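Local structure of Esterase/lipase (Lactobacillus rhamnosus, 4OUK) at residues L141-S146 against L179-C184; N242-L247 against L276-N281; K10-W15 against G76-D81. The protein probably hydrolyses carboxylic ester bonds, being an esterase/lipase of the alpha/beta-hydrolase clan. The protein carries 1 engineered substitution. All coordinates share one frame; numbering follows the deposited sequence.

Interaction 1 (L141-S146 against L179-C184); sequences LLTGDS and LVALVC. With C63 ((2R)-2,3-bis(hexyloxy)propyl hydrogen (S)-pentylphosphonate), chain B.
Leu141 meets Leu179, the two leucines running alongside each other, where strands 140-145 and 179-183 run parallel. Leu141 CD1 sits 3.9 Å from Leu179 CG and also reaches Ala181 CB, on the sheet face covered by helix 288-311. Leu142 turns to the other face with Val180, and its backbone makes two bonds to the neighbouring strand. Leu142 N donates to Leu179 O over 3.0 Å, while Leu142 O receives Ala181 N at 2.9 Å. Thr143 adds a side-chain bond of 2.6 Å from OG1 to Ala181 O, approaching from above the carbonyl plane, 38° out of it. Ala181 O also accepts from Gly144 N at 3.3 Å, so two donors grip one buried carbonyl and the buried threonine hydroxyl is satisfied. These are central strands of the alpha/beta-hydrolase sheet, and 140-145 leads into what appears to be a nucleophile elbow, with Gly144 as the first glycine of its GxSxG sequence. Gly144 O next accepts from Val183 N at 2.9 Å. Asp145 packs its CB against Val183; with CG wedged between the backbone N and the carbonyl carbon (chi1 62°), its carboxylate leads off to Asn85. At Ser146 the chain bends sharply into helix 147-160 with a positive phi of 60°, a strained turn at which Ser146 N still bonds Val183 O at 2.8 Å. Ser146 OG is covalently joined to P5 of the phosphonate C63 at 1.6 Å, and the phosphonate is held by the backbone N atoms of Gly75, Gly76 and Ala147, consistent with an oxyanion hole.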
loop_
_atom_site.group_PDB
_atom_site.type_symbol
_atom_site.label_atom_id
_atom_site.label_comp_id
_atom_site.label_asym_id
_atom_site.label_seq_id
_atom_site.Cartn_x
_atom_site.Cartn_y
_atom_site.Cartn_z
ATOM N N LEU A 141 0.176 -10.274 -4.561
ATOM C CA LEU A 141 0.928 -9.493 -3.600
ATOM C C LEU A 141 0.258 -8.121 -3.400
ATOM O O LEU A 141 0.172 -7.281 -4.301
ATOM C CB LEU A 141 2.377 -9.365 -4.085
ATOM C CG LEU A 141 3.224 -8.314 -3.298
ATOM C CD1 LEU A 141 3.419 -8.646 -1.838
ATOM C CD2 LEU A 141 4.555 -8.178 -3.992
ATOM N N LEU A 142 -0.262 -7.903 -2.206
ATOM C CA LEU A 142 -0.753 -6.575 -1.823
ATOM C C LEU A 142 0.350 -5.802 -1.098
ATOM O O LEU A 142 0.929 -6.274 -0.097
ATOM C CB LEU A 142 -1.939 -6.685 -0.921
ATOM C CG LEU A 142 -2.595 -5.467 -0.338
ATOM C CD1 LEU A 142 -3.225 -4.607 -1.429
ATOM C CD2 LEU A 142 -3.614 -5.843 0.727
ATOM N N THR A 143 0.628 -4.581 -1.553
ATOM C CA THR A 143 1.647 -3.793 -0.888
ATOM C C THR A 143 1.318 -2.326 -0.847
ATOM O O THR A 143 0.515 -1.832 -1.654
ATOM C CB THR A 143 2.988 -3.972 -1.591
ATOM O OG1 THR A 143 4.017 -3.344 -0.815
ATOM C CG2 THR A 143 2.962 -3.348 -3.012
ATOM N N GLY A 144 1.868 -1.626 0.123
ATOM C CA GLY A 144 1.576 -0.223 0.236
ATOM C C GLY A 144 2.663 0.405 1.034
ATOM O O GLY A 144 3.296 -0.285 1.882
ATOM N N ASP A 145 2.841 1.700 0.822
ATOM C CA ASP A 145 3.892 2.455 1.532
ATOM C C ASP A 145 3.356 3.582 2.403
ATOM O O ASP A 145 2.478 4.321 1.968
ATOM C CB ASP A 145 4.963 2.993 0.584
ATOM C CG ASP A 145 4.415 3.963 -0.431
ATOM O OD1 ASP A 145 3.647 3.581 -1.354
ATOM O OD2 ASP A 145 4.743 5.153 -0.289
ATOM N N SER A 146 3.886 3.675 3.644
ATOM C CA SER A 146 3.495 4.716 4.620
ATOM C C SER A 146 1.932 4.650 4.966
ATOM O O SER A 146 1.417 3.631 5.513
ATOM C CB SER A 146 4.006 6.087 4.075
ATOM O OG SER A 146 4.013 7.134 5.077
ATOM N N LEU A 179 0.452 -12.500 -0.012
ATOM C CA LEU A 179 1.300 -11.844 0.907
ATOM C C LEU A 179 0.901 -10.372 0.957
ATOM O O LEU A 179 0.461 -9.812 -0.028
ATOM C CB LEU A 179 2.760 -11.982 0.377
ATOM C CG LEU A 179 3.899 -11.230 1.021
ATOM C CD1 LEU A 179 4.124 -11.635 2.456
ATOM C CD2 LEU A 179 5.231 -11.405 0.251
ATOM N N VAL A 180 1.180 -9.735 2.086
ATOM C CA VAL A 180 0.929 -8.329 2.313
ATOM C C VAL A 180 2.264 -7.740 2.790
ATOM O O VAL A 180 2.729 -8.051 3.962
ATOM C CB VAL A 180 -0.093 -8.112 3.416
ATOM C CG1 VAL A 180 -0.378 -6.628 3.539
ATOM C CG2 VAL A 180 -1.418 -8.759 3.119
ATOM N N ALA A 181 2.864 -6.902 1.943
ATOM C CA ALA A 181 4.155 -6.257 2.192
ATOM C C ALA A 181 3.947 -4.793 2.497
ATOM O O ALA A 181 3.426 -4.063 1.659
ATOM C CB ALA A 181 5.104 -6.405 0.982
ATOM N N LEU A 182 4.334 -4.392 3.686
ATOM C CA LEU A 182 4.142 -3.049 4.170
ATOM C C LEU A 182 5.488 -2.336 4.149
ATOM O O LEU A 182 6.431 -2.799 4.769
ATOM C CB LEU A 182 3.596 -3.073 5.596
ATOM C CG LEU A 182 2.301 -3.867 5.792
ATOM C CD1 LEU A 182 1.784 -3.736 7.231
ATOM C CD2 LEU A 182 1.212 -3.435 4.815
ATOM N N VAL A 183 5.550 -1.226 3.440
ATOM C CA VAL A 183 6.783 -0.446 3.296
ATOM C C VAL A 183 6.656 0.816 4.193
ATOM O O VAL A 183 5.784 1.680 3.975
ATOM C CB VAL A 183 7.138 -0.120 1.809
ATOM C CG1 VAL A 183 8.378 0.738 1.758
ATOM C CG2 VAL A 183 7.368 -1.381 0.991
ATOM N N CYS A 184 7.554 0.889 5.203
ATOM C CA CYS A 184 7.491 1.883 6.272
ATOM C C CYS A 184 6.026 2.255 6.634
ATOM O O CYS A 184 5.648 3.441 6.555
ATOM C CB CYS A 184 8.163 3.140 5.833
ATOM S SG CYS A 184 9.838 2.851 5.347
HETATM P P5 C63 B . 3.474 8.604 4.808
HETATM O O11 C63 B . 2.368 8.385 3.869
HETATM C C6 C63 B . 2.992 9.513 6.289
HETATM C C7 C63 B . 1.881 8.795 6.989
HETATM C C8 C63 B . 1.722 9.222 8.432
HETATM C C9 C63 B . 1.004 10.545 8.562
HETATM C C10 C63 B . 1.851 11.652 8.023
HETATM O O4 C63 B . 4.717 9.368 4.182
HETATM C C3 C63 B . 4.599 10.779 4.338
HETATM C C2 C63 B . 5.105 11.318 5.688
HETATM O O13 C63 B . 4.350 12.463 6.142
HETATM C C14 C63 B . 5.146 13.550 6.630
HETATM C C15 C63 B . 5.513 14.541 5.514
HETATM C C16 C63 B . 4.469 15.643 5.356
HETATM C C17 C63 B . 4.302 16.158 3.926
HETATM C C1 C63 B . 6.579 11.703 5.588
HETATM O O20 C63 B . 6.993 12.519 6.698
HETATM C C21 C63 B . 8.276 12.134 7.244
HETATM C C22 C63 B . 8.698 12.993 8.453
HETATM C C23 C63 B . 7.544 13.581 9.262
HETATM C C24 C63 B . 7.971 14.775 10.131
HETATM C C25 C63 B . 7.336 16.080 9.628
HETATM C C26 C63 B . 6.168 16.547 10.471
#

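Interaction 2 (N242-L247 against L276-N281); sequences NDSFYL and LKHVFN. With C63 ((2R)-2,3-bis(hexyloxy)propyl hydrogen (S)-pentylphosphonate), chain B.
His278 meets Asp243 through a ring N-H: ND1 donates to Asp243 OD1 at a modelled 2.4 Å, so short that the exact value is doubtful. The carboxylate and imidazole planes are only 16° apart, with the carboxylate at the ring's edge. At the far side of the ring, the His278 NE2 N-H is directed at the adduct, with a hydrogen bond to Ser146 OG and a weak one of 3.1 Å from NE2 to O4 of the phosphonate C63. The three residues thus have the layout of a Ser-His-Asp triad, probably the catalytic one of this esterase, caught with an inhibitor-like adduct on the serine. Phe245 presents its edge to one face of the imidazole in an offset edge-to-face pair, planes at 63°, with Phe245 CD1 3.3 Å from His278 CE1. Val279 CG1 lies over the opposite face, and the ring is thereby held between two apolar groups. The phenyl CE1 also touches C63 at C2, and Ser244 OG lies against the ligand at C21.

A second shell fixes the acid. The first torsion (chi1 167°) swings the Asp243 carboxylate out so that OD1 faces the histidine; Asp243 OD1 also accepts Phe245 N at 3.2 Å from well above the carboxylate plane, forming an Asx turn inside the type I turn Asp243-Tyr246. Cys184 packs on both Asp243 and His278. Further out, a water accepts from Asn242 N at 2.8 Å and donates to Leu276 O, bridging the two loops. The 242-247 loop leaves strand 235-240 and runs into helix 246-259, whereas 276-281 comes after strand 263-268 and turns into the short helix 280-283, where Phe280 and Asn281 pack on helix 288-311.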
loop_
_atom_site.group_PDB
_atom_site.type_symbol
_atom_site.label_atom_id
_atom_site.label_comp_id
_atom_site.label_asym_id
_atom_site.label_seq_id
_atom_site.Cartn_x
_atom_site.Cartn_y
_atom_site.Cartn_z
ATOM N N ASN A 242 16.567 4.416 9.706
ATOM C CA ASN A 242 16.546 5.828 9.277
ATOM C C ASN A 242 15.214 6.274 8.671
ATOM O O ASN A 242 15.122 7.367 8.083
ATOM C CB ASN A 242 17.690 6.096 8.270
ATOM C CG ASN A 242 19.014 6.351 8.967
ATOM O OD1 ASN A 242 19.041 7.067 9.930
ATOM N ND2 ASN A 242 20.084 5.757 8.499
ATOM N N ASP A 243 14.201 5.415 8.758
ATOM C CA ASP A 243 12.845 5.816 8.415
ATOM C C ASP A 243 12.360 6.757 9.520
ATOM O O ASP A 243 12.453 6.448 10.720
ATOM C CB ASP A 243 11.971 4.573 8.295
ATOM C CG ASP A 243 10.493 4.880 8.246
ATOM O OD1 ASP A 243 10.126 5.956 7.677
ATOM O OD2 ASP A 243 9.692 4.000 8.730
ATOM N N SER A 244 11.836 7.907 9.126
ATOM C CA SER A 244 11.335 8.857 10.129
ATOM C C SER A 244 10.194 8.274 10.974
ATOM O O SER A 244 10.041 8.668 12.117
ATOM C CB SER A 244 10.983 10.224 9.512
ATOM O OG SER A 244 10.233 10.129 8.319
ATOM N N PHE A 245 9.450 7.288 10.453
ATOM C CA PHE A 245 8.463 6.511 11.277
ATOM C C PHE A 245 8.928 5.111 11.580
ATOM O O PHE A 245 8.135 4.148 11.568
ATOM C CB PHE A 245 7.088 6.402 10.608
ATOM C CG PHE A 245 6.528 7.705 10.186
ATOM C CD1 PHE A 245 6.738 8.168 8.896
ATOM C CD2 PHE A 245 5.830 8.493 11.081
ATOM C CE1 PHE A 245 6.218 9.385 8.485
ATOM C CE2 PHE A 245 5.314 9.710 10.680
ATOM C CZ PHE A 245 5.502 10.158 9.379
ATOM N N TYR A 246 10.215 4.963 11.849
ATOM C CA TYR A 246 10.723 3.668 12.295
ATOM C C TYR A 246 9.988 3.248 13.560
ATOM O O TYR A 246 9.817 2.050 13.793
ATOM C CB TYR A 246 12.233 3.757 12.546
ATOM C CG TYR A 246 12.859 2.475 13.011
ATOM C CD1 TYR A 246 12.652 1.276 12.309
ATOM C CD2 TYR A 246 13.677 2.441 14.140
ATOM C CE1 TYR A 246 13.247 0.101 12.718
ATOM C CE2 TYR A 246 14.260 1.253 14.556
ATOM C CZ TYR A 246 14.027 0.099 13.849
ATOM O OH TYR A 246 14.591 -1.080 14.244
ATOM N N LEU A 247 9.546 4.225 14.378
ATOM C CA LEU A 247 8.766 3.909 15.599
ATOM C C LEU A 247 7.507 3.099 15.295
ATOM O O LEU A 247 7.218 2.113 15.943
ATOM C CB LEU A 247 8.453 5.181 16.419
ATOM C CG LEU A 247 9.697 5.704 17.192
ATOM C CD1 LEU A 247 9.430 6.985 17.994
ATOM C CD2 LEU A 247 10.330 4.617 18.081
ATOM N N LEU A 276 18.964 5.911 3.248
ATOM C CA LEU A 276 17.891 4.893 3.245
ATOM C C LEU A 276 16.716 5.421 4.083
ATOM O O LEU A 276 16.413 4.939 5.179
ATOM C CB LEU A 276 18.444 3.577 3.767
ATOM C CG LEU A 276 19.572 3.004 2.912
ATOM C CD1 LEU A 276 19.898 1.566 3.308
ATOM C CD2 LEU A 276 19.129 2.993 1.447
ATOM N N LYS A 277 16.066 6.425 3.546
ATOM C CA LYS A 277 15.137 7.218 4.335
ATOM C C LYS A 277 13.761 6.705 4.038
ATOM O O LYS A 277 13.564 5.550 3.558
ATOM C CB LYS A 277 15.216 8.674 3.868
ATOM C CG LYS A 277 14.429 8.805 2.557
ATOM C CD LYS A 277 15.094 9.603 1.430
ATOM C CE LYS A 277 14.873 8.877 0.069
ATOM N NZ LYS A 277 13.429 8.484 -0.218
ATOM N N HIS A 278 12.807 7.594 4.275
ATOM C CA HIS A 278 11.428 7.291 4.073
ATOM C C HIS A 278 11.058 6.788 2.626
ATOM O O HIS A 278 11.228 7.415 1.588
ATOM C CB HIS A 278 10.541 8.452 4.612
ATOM C CG HIS A 278 9.165 8.006 4.998
ATOM N ND1 HIS A 278 8.952 6.994 5.911
ATOM C CD2 HIS A 278 7.943 8.369 4.544
ATOM C CE1 HIS A 278 7.655 6.757 6.008
ATOM N NE2 HIS A 278 7.021 7.587 5.197
ATOM N N VAL A 279 10.551 5.568 2.623
ATOM C CA VAL A 279 10.142 4.823 1.459
ATOM C C VAL A 279 11.113 4.901 0.286
ATOM O O VAL A 279 10.705 5.027 -0.874
ATOM C CB VAL A 279 8.642 5.057 1.079
ATOM C CG1 VAL A 279 7.770 4.917 2.296
ATOM C CG2 VAL A 279 8.363 6.404 0.481
ATOM N N PHE A 280 12.404 4.821 0.612
ATOM C CA PHE A 280 13.499 4.950 -0.387
ATOM C C PHE A 280 13.321 3.959 -1.537
ATOM O O PHE A 280 13.627 4.243 -2.706
ATOM C CB PHE A 280 14.869 4.802 0.277
ATOM C CG PHE A 280 15.262 3.403 0.533
ATOM C CD1 PHE A 280 15.826 2.643 -0.463
ATOM C CD2 PHE A 280 15.012 2.810 1.779
ATOM C CE1 PHE A 280 16.162 1.291 -0.235
ATOM C CE2 PHE A 280 15.355 1.484 2.015
ATOM C CZ PHE A 280 15.947 0.718 1.001
ATOM N N ASN A 281 12.857 2.754 -1.223
ATOM C CA ASN A 281 12.788 1.718 -2.249
ATOM C C ASN A 281 11.613 1.897 -3.221
ATOM O O ASN A 281 11.569 1.255 -4.265
ATOM C CB ASN A 281 12.753 0.313 -1.626
ATOM C CG ASN A 281 11.539 0.109 -0.735
ATOM O OD1 ASN A 281 11.414 0.802 0.285
ATOM N ND2 ASN A 281 10.636 -0.790 -1.132
HETATM P P5 C63 B . 3.474 8.604 4.808
HETATM O O11 C63 B . 2.368 8.385 3.869
HETATM C C6 C63 B . 2.992 9.513 6.289
HETATM C C7 C63 B . 1.881 8.795 6.989
HETATM C C8 C63 B . 1.722 9.222 8.432
HETATM C C9 C63 B . 1.004 10.545 8.562
HETATM C C10 C63 B . 1.851 11.652 8.023
HETATM O O4 C63 B . 4.717 9.368 4.182
HETATM C C3 C63 B . 4.599 10.779 4.338
HETATM C C2 C63 B . 5.105 11.318 5.688
HETATM O O13 C63 B . 4.350 12.463 6.142
HETATM C C14 C63 B . 5.146 13.550 6.630
HETATM C C15 C63 B . 5.513 14.541 5.514
HETATM C C16 C63 B . 4.469 15.643 5.356
HETATM C C17 C63 B . 4.302 16.158 3.926
HETATM C C1 C63 B . 6.579 11.703 5.588
HETATM O O20 C63 B . 6.993 12.519 6.698
HETATM C C21 C63 B . 8.276 12.134 7.244
HETATM C C22 C63 B . 8.698 12.993 8.453
HETATM C C23 C63 B . 7.544 13.581 9.262
HETATM C C24 C63 B . 7.971 14.775 10.131
HETATM C C25 C63 B . 7.336 16.080 9.628
HETATM C C26 C63 B . 6.168 16.547 10.471
HETATM O O HOH W 1 17.415 3.077 7.438
#

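Interaction 3 (K10-W15 against G76-D81); sequences KVQASW and GWFYGD. With C63 ((2R)-2,3-bis(hexyloxy)propyl hydrogen (S)-pentylphosphonate), chain B.
Trp15, on helix 6-28, drives its indole between Tyr79 and the bound phosphonate C63. Tyr79 CB rests over one face, 3.3 Å above the indole plane, and C17 of one of the ligand's hexyloxy chains, the last carbon modelled there, covers the opposite face at 3.2 Å. The tyrosine ring itself lies near parallel to the indole, at 11°, but is slid so far that the two barely overlap; Trp15 CE3 to Tyr79 CD1 is 3.6 Å. With CG anti to the carbonyl carbon (chi1 -62°), the indole reaches down to Gly76, whose lack of a side chain lets Trp15 CZ2 come within 3.7 Å of Gly76 CA. Trp15 NE1 is hydrogen-bonded to Tyr206 OH, and Tyr79 OH to Asp22, so the polar ends of both aromatics are satisfied.

Phe78 supplies the second large patch. Phe78 CB lies 3.8 Å from Trp15 NE1, while the Phe78 ring takes Val11 CG1 squarely over one face in a CH-pi contact, 3.9 Å from CG1 to the ring centroid. Gln12 brings NE2 to the ring's edge, its amide plane almost perpendicular to the phenyl, and a water links Gln12 NE2 to Phe78 O. Trp77 points away from the helix and packs on C9 of the ligand's pentyl chain.

Gly76 N donates to C63 O11 at 2.9 Å, as expected of a glycine in the His-Gly-Gly-Gly oxyanion-hole segment of related hydrolases. Direct packing here is apolar and aromatic, with water supplying the polar bridge, so the N-terminal helix lends Trp15 to a largely apolar wall beside the oxyanion-hole loop, against which a C63 alkyl chain lies, consistent with binding of acyl or alkyl groups.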
loop_
_atom_site.group_PDB
_atom_site.type_symbol
_atom_site.label_atom_id
_atom_site.label_comp_id
_atom_site.label_asym_id
_atom_site.label_seq_id
_atom_site.Cartn_x
_atom_site.Cartn_y
_atom_site.Cartn_z
ATOM N N LYS A 10 -2.105 24.450 6.379
ATOM C CA LYS A 10 -0.742 24.124 6.776
ATOM C C LYS A 10 -0.345 22.683 6.344
ATOM O O LYS A 10 0.805 22.405 5.898
ATOM C CB LYS A 10 -0.624 24.301 8.291
ATOM C CG LYS A 10 0.768 24.077 8.872
ATOM C CD LYS A 10 0.905 24.635 10.297
ATOM C CE LYS A 10 -0.202 24.173 11.244
ATOM N NZ LYS A 10 0.297 23.869 12.617
ATOM N N VAL A 11 -1.311 21.777 6.509
ATOM C CA VAL A 11 -1.143 20.402 6.083
ATOM C C VAL A 11 -0.961 20.395 4.562
ATOM O O VAL A 11 -0.072 19.724 4.039
ATOM C CB VAL A 11 -2.365 19.547 6.476
ATOM C CG1 VAL A 11 -2.304 18.145 5.861
ATOM C CG2 VAL A 11 -2.411 19.416 7.968
ATOM N N GLN A 12 -1.815 21.150 3.873
ATOM C CA GLN A 12 -1.786 21.236 2.433
ATOM C C GLN A 12 -0.502 21.911 1.932
ATOM O O GLN A 12 0.009 21.510 0.901
ATOM C CB GLN A 12 -3.065 21.916 1.876
ATOM C CG GLN A 12 -4.371 21.183 2.161
ATOM C CD GLN A 12 -4.457 19.823 1.460
ATOM O OE1 GLN A 12 -3.447 19.276 0.971
ATOM N NE2 GLN A 12 -5.667 19.295 1.373
ATOM N N ALA A 13 0.032 22.884 2.676
ATOM C CA ALA A 13 1.326 23.505 2.327
ATOM C C ALA A 13 2.497 22.466 2.334
ATOM O O ALA A 13 3.353 22.426 1.431
ATOM C CB ALA A 13 1.615 24.651 3.281
ATOM N N SER A 14 2.480 21.628 3.356
ATOM C CA SER A 14 3.429 20.533 3.509
ATOM C C SER A 14 3.396 19.500 2.337
ATOM O O SER A 14 4.466 19.086 1.819
ATOM C CB SER A 14 3.185 19.878 4.871
ATOM O OG SER A 14 3.827 18.635 4.982
ATOM N N TRP A 15 2.192 19.098 1.906
ATOM C CA TRP A 15 2.044 18.225 0.722
ATOM C C TRP A 15 2.381 18.920 -0.606
ATOM O O TRP A 15 2.858 18.242 -1.519
ATOM C CB TRP A 15 0.660 17.530 0.686
ATOM C CG TRP A 15 0.545 16.646 1.903
ATOM C CD1 TRP A 15 -0.251 16.852 2.972
ATOM C CD2 TRP A 15 1.355 15.471 2.216
ATOM N NE1 TRP A 15 -0.019 15.867 3.933
ATOM C CE2 TRP A 15 0.959 15.017 3.486
ATOM C CE3 TRP A 15 2.348 14.761 1.528
ATOM C CZ2 TRP A 15 1.524 13.894 4.090
ATOM C CZ3 TRP A 15 2.918 13.647 2.123
ATOM C CH2 TRP A 15 2.496 13.222 3.388
ATOM N N GLY A 76 0.242 10.311 3.330
ATOM C CA GLY A 76 -0.423 10.831 4.527
ATOM C C GLY A 76 -1.934 10.930 4.420
ATOM O O GLY A 76 -2.566 11.711 5.174
ATOM N N TRP A 77 -2.531 10.101 3.546
ATOM C CA TRP A 77 -3.990 10.087 3.355
ATOM C C TRP A 77 -4.549 11.369 2.756
ATOM O O TRP A 77 -5.731 11.362 2.342
ATOM C CB TRP A 77 -4.731 9.816 4.665
ATOM C CG TRP A 77 -4.314 8.590 5.355
ATOM C CD1 TRP A 77 -4.690 7.343 5.060
ATOM C CD2 TRP A 77 -3.479 8.507 6.504
ATOM N NE1 TRP A 77 -4.075 6.452 5.920
ATOM C CE2 TRP A 77 -3.348 7.150 6.828
ATOM C CE3 TRP A 77 -2.764 9.460 7.259
ATOM C CZ2 TRP A 77 -2.608 6.698 7.923
ATOM C CZ3 TRP A 77 -2.017 9.024 8.344
ATOM C CH2 TRP A 77 -1.920 7.638 8.654
ATOM N N PHE A 78 -3.706 12.431 2.663
ATOM C CA PHE A 78 -4.089 13.780 2.063
ATOM C C PHE A 78 -3.517 14.003 0.669
ATOM O O PHE A 78 -3.838 14.978 -0.005
ATOM C CB PHE A 78 -3.583 14.977 2.927
ATOM C CG PHE A 78 -4.404 15.255 4.160
ATOM C CD1 PHE A 78 -4.236 14.515 5.320
ATOM C CD2 PHE A 78 -5.357 16.265 4.156
ATOM C CE1 PHE A 78 -4.979 14.792 6.446
ATOM C CE2 PHE A 78 -6.116 16.519 5.275
ATOM C CZ PHE A 78 -5.926 15.783 6.415
ATOM N N TYR A 79 -2.659 13.116 0.229
ATOM C CA TYR A 79 -1.900 13.410 -0.986
ATOM C C TYR A 79 -1.591 12.180 -1.851
ATOM O O TYR A 79 -1.464 11.048 -1.354
ATOM C CB TYR A 79 -0.632 14.200 -0.620
ATOM C CG TYR A 79 0.447 14.230 -1.669
ATOM C CD1 TYR A 79 1.438 13.274 -1.664
ATOM C CD2 TYR A 79 0.475 15.202 -2.671
ATOM C CE1 TYR A 79 2.428 13.264 -2.639
ATOM C CE2 TYR A 79 1.453 15.201 -3.653
ATOM C CZ TYR A 79 2.423 14.220 -3.642
ATOM O OH TYR A 79 3.436 14.136 -4.599
ATOM N N GLY A 80 -1.450 12.430 -3.159
ATOM C CA GLY A 80 -1.102 11.382 -4.077
ATOM C C GLY A 80 -2.218 11.058 -5.015
ATOM O O GLY A 80 -3.353 11.561 -4.883
ATOM N N ASP A 81 -1.857 10.272 -6.011
ATOM C CA ASP A 81 -2.827 9.729 -6.994
ATOM C C ASP A 81 -2.204 8.479 -7.660
ATOM O O ASP A 81 -1.104 8.056 -7.266
ATOM C CB ASP A 81 -3.094 10.792 -8.017
ATOM C CG ASP A 81 -1.804 11.278 -8.720
ATOM O OD1 ASP A 81 -0.912 10.462 -8.976
ATOM O OD2 ASP A 81 -1.746 12.487 -9.087
HETATM P P5 C63 B . 3.474 8.604 4.808
HETATM O O11 C63 B . 2.368 8.385 3.869
HETATM C C6 C63 B . 2.992 9.513 6.289
HETATM C C7 C63 B . 1.881 8.795 6.989
HETATM C C8 C63 B . 1.722 9.222 8.432
HETATM C C9 C63 B . 1.004 10.545 8.562
HETATM C C10 C63 B . 1.851 11.652 8.023
HETATM O O4 C63 B . 4.717 9.368 4.182
HETATM C C3 C63 B . 4.599 10.779 4.338
HETATM C C2 C63 B . 5.105 11.318 5.688
HETATM O O13 C63 B . 4.350 12.463 6.142
HETATM C C14 C63 B . 5.146 13.550 6.630
HETATM C C15 C63 B . 5.513 14.541 5.514
HETATM C C16 C63 B . 4.469 15.643 5.356
HETATM C C17 C63 B . 4.302 16.158 3.926
HETATM C C1 C63 B . 6.579 11.703 5.588
HETATM O O20 C63 B . 6.993 12.519 6.698
HETATM C C21 C63 B . 8.276 12.134 7.244
HETATM C C22 C63 B . 8.698 12.993 8.453
HETATM C C23 C63 B . 7.544 13.581 9.262
HETATM C C24 C63 B . 7.971 14.775 10.131
HETATM C C25 C63 B . 7.336 16.080 9.628
HETATM C C26 C63 B . 6.168 16.547 10.471
HETATM O O HOH W 2 -6.212 16.677 0.338
HETATM O O HOH W 3 -2.547 17.339 -0.263
#

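How the interactions relate
From the N terminus, interaction 3 closes first, bringing the loop after strand 66-72 back onto helix 6-28, a span that takes in the first three strands. Interaction 1 follows, joining strand 140-145 to 179-183 in a parallel crossover by way of helices 147-160 and 162-168. Interaction 2 closes last over helix 246-259 and strand 263-268, tying together the loops after strands 235-240 and 263-268. The three are in series; none nests within or crosses another. Interactions 1 and 2 touch, with Ser146 OG 3.0 Å from His278 NE2, whereas interaction 3 stays about 5 and 7 Å from them by nearest atoms. C63 touches all three, so sheet, loops and N-terminal helix meet round the one site.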